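PDB 6WG5: ectonucleoside triphosphate diphosphohydrolase 4 from Homo sapiens, which belongs to the GDA1/CD39 nucleoside phosphatase family, whose two-lobed fold is related to that of the actin-like ATPases. Local coordinates for residues R22-V27 / V472-E476. Sequence-based numbering, arbitrary orientation. Where two conformers were deposited one is given.
Sequences RYLARV and VYDKE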
loop_
_atom_site.group_PDB
_atom_site.type_symbol
_atom_site.label_atom_id
_atom_site.label_comp_id
_atom_site.label_asym_id
_atom_site.label_seq_id
_atom_site.Cartn_x
_atom_site.Cartn_y
_atom_site.Cartn_z
ATOM N N ARG A 22 -21.285 -1.125 10.211
ATOM C CA ARG A 22 -19.841 -1.039 10.406
ATOM C C ARG A 22 -19.298 0.279 9.869
ATOM O O ARG A 22 -18.483 0.938 10.526
ATOM C CB ARG A 22 -19.145 -2.223 9.732
ATOM C CG ARG A 22 -17.644 -2.278 9.987
ATOM C CD ARG A 22 -17.036 -3.593 9.518
ATOM N NE ARG A 22 -15.664 -3.754 9.992
ATOM C CZ ARG A 22 -15.330 -4.241 11.184
ATOM N NH1 ARG A 22 -16.268 -4.623 12.043
ATOM N NH2 ARG A 22 -14.052 -4.346 11.523
ATOM N N TYR A 23 -19.743 0.681 8.676
ATOM C CA TYR A 23 -19.370 1.981 8.131
ATOM C C TYR A 23 -19.759 3.100 9.088
ATOM O O TYR A 23 -18.983 4.035 9.316
ATOM C CB TYR A 23 -20.040 2.156 6.766
ATOM C CG TYR A 23 -20.020 3.549 6.167
ATOM C CD1 TYR A 23 -18.975 4.434 6.405
ATOM C CD2 TYR A 23 -21.059 3.969 5.343
ATOM C CE1 TYR A 23 -18.973 5.704 5.844
ATOM C CE2 TYR A 23 -21.066 5.230 4.780
ATOM C CZ TYR A 23 -20.023 6.093 5.031
ATOM O OH TYR A 23 -20.039 7.347 4.464
ATOM N N LEU A 24 -20.955 3.007 9.675
ATOM C CA LEU A 24 -21.420 4.042 10.591
ATOM C C LEU A 24 -20.717 3.956 11.941
ATOM O O LEU A 24 -20.487 4.987 12.585
ATOM C CB LEU A 24 -22.934 3.926 10.765
ATOM C CG LEU A 24 -23.669 5.034 11.520
ATOM C CD1 LEU A 24 -23.351 6.408 10.954
ATOM C CD2 LEU A 24 -25.164 4.770 11.461
ATOM N N ALA A 25 -20.363 2.747 12.382
ATOM C CA ALA A 25 -19.723 2.587 13.685
ATOM C C ALA A 25 -18.334 3.212 13.699
ATOM O O ALA A 25 -17.977 3.933 14.638
ATOM C CB ALA A 25 -19.647 1.105 14.052
ATOM N N ARG A 26 -17.530 2.947 12.667
ATOM C CA ARG A 26 -16.160 3.446 12.662
ATOM C C ARG A 26 -16.107 4.967 12.597
ATOM O O ARG A 26 -15.173 5.575 13.132
ATOM C CB ARG A 26 -15.385 2.843 11.492
ATOM C CG ARG A 26 -13.923 3.259 11.462
ATOM C CD ARG A 26 -13.057 2.245 10.731
ATOM N NE ARG A 26 -11.634 2.549 10.876
ATOM C CZ ARG A 26 -10.817 1.975 11.757
ATOM N NH1 ARG A 26 -9.541 2.334 11.802
ATOM N NH2 ARG A 26 -11.260 1.039 12.587
ATOM N N VAL A 27 -17.094 5.597 11.961
ATOM C CA VAL A 27 -17.071 7.047 11.801
ATOM C C VAL A 27 -17.505 7.748 13.083
ATOM O O VAL A 27 -16.981 8.814 13.423
ATOM C CB VAL A 27 -17.955 7.454 10.608
ATOM C CG1 VAL A 27 -18.095 8.974 10.526
ATOM C CG2 VAL A 27 -17.379 6.902 9.313
ATOM N N VAL A 472 -10.499 4.372 3.637
ATOM C CA VAL A 472 -11.511 3.355 3.894
ATOM C C VAL A 472 -12.213 3.710 5.196
ATOM O O VAL A 472 -11.557 3.972 6.209
ATOM C CB VAL A 472 -10.897 1.946 3.968
ATOM C CG1 VAL A 472 -11.985 0.900 4.145
ATOM C CG2 VAL A 472 -10.086 1.660 2.718
ATOM N N TYR A 473 -13.545 3.714 5.166
ATOM C CA TYR A 473 -14.340 4.154 6.311
ATOM C C TYR A 473 -13.830 5.495 6.831
ATOM O O TYR A 473 -13.724 5.725 8.038
ATOM C CB TYR A 473 -14.348 3.087 7.411
ATOM C CG TYR A 473 -15.029 1.795 6.999
ATOM C CD1 TYR A 473 -16.045 1.791 6.051
ATOM C CD2 TYR A 473 -14.651 0.579 7.553
ATOM C CE1 TYR A 473 -16.667 0.618 5.670
ATOM C CE2 TYR A 473 -15.271 -0.602 7.175
ATOM C CZ TYR A 473 -16.277 -0.574 6.233
ATOM O OH TYR A 473 -16.902 -1.740 5.848
ATOM N N ASP A 474 -13.500 6.384 5.892
ATOM C CA ASP A 474 -13.116 7.763 6.191
ATOM C C ASP A 474 -11.836 7.835 7.018
ATOM O O ASP A 474 -11.634 8.779 7.785
ATOM C CB ASP A 474 -14.252 8.511 6.896
ATOM C CG ASP A 474 -15.463 8.706 6.000
ATOM O OD1 ASP A 474 -15.394 9.559 5.090
ATOM O OD2 ASP A 474 -16.480 8.008 6.206
ATOM N N LYS A 475 -10.953 6.850 6.860
ATOM C CA LYS A 475 -9.664 6.849 7.536
ATOM C C LYS A 475 -8.607 6.265 6.611
ATOM O O LYS A 475 -8.879 5.323 5.861
ATOM C CB LYS A 475 -9.711 6.048 8.844
ATOM C CG LYS A 475 -10.615 6.649 9.907
ATOM C CD LYS A 475 -10.519 5.887 11.219
ATOM C CE LYS A 475 -11.526 6.401 12.238
ATOM N NZ LYS A 475 -11.517 5.595 13.491
ATOM N N GLU A 476 -7.407 6.835 6.667
ATOM C CA GLU A 476 -6.289 6.323 5.887
ATOM C C GLU A 476 -6.008 4.868 6.254
ATOM O O GLU A 476 -6.295 4.418 7.366
ATOM C CB GLU A 476 -5.047 7.188 6.131
ATOM C CG GLU A 476 -3.761 6.685 5.487
ATOM C CD GLU A 476 -2.547 7.496 5.905
ATOM O OE1 GLU A 476 -2.670 8.314 6.844
ATOM O OE2 GLU A 476 -1.469 7.311 5.300
#
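A tight turn can dock on a helix chiefly through one aromatic side chain, and the contact of residues 22-27 with 472-476 illustrates this. The turn, between strand 466-468 and helix 479-487, joins the N-terminal helix at the surface. Val-472 to Lys-475 form a type I' beta turn, closed by the hydrogen bond from Lys-475 N to Val-472 O (3.0 Å); the reverse bond, Val-472 N to Lys-475 O (2.9 Å), pairs the same residues again. Its central residues, Tyr-473 and Asp-474, both have positive phi, and their CA-to-CB bonds point toward helix 18-28. With chi1 at m, Tyr-473 lays its ring against the helix: Tyr-23 CA sits over one face in a CH-pi contact, 4.2 Å from the ring centroid. Arg-22 and Arg-26, both t at chi1 to chi3, contribute methylenes, Arg-22 CG lying 4.0 Å from Tyr-473 CE2 and Arg-26 CD 3.7 Å from Tyr-473 CB. Tyr-23 CB lies 3.9 Å from Tyr-473 CE1, and chi1 t carries the ring edge to Asp-474, CE1 being 3.4 Å from Asp-474 OD2, which also lies 3.4 Å from Val-27 CG2. The guanidinium of Arg-22 turns elsewhere, to a salt bridge with Glu-191 and a hydrogen bond with Val-186 O; Leu-187 also touches Tyr-473. Lys-475, m at chi1 and then t throughout, brings CD to 3.5 Å and NZ to 4.0 Å from Arg-26 NE, NZ over the guanidinium face. Without a hydrogen bond or salt bridge between the segments, and despite these like charges, their cohesion probably rests mainly on van der Waals and CH-pi packing.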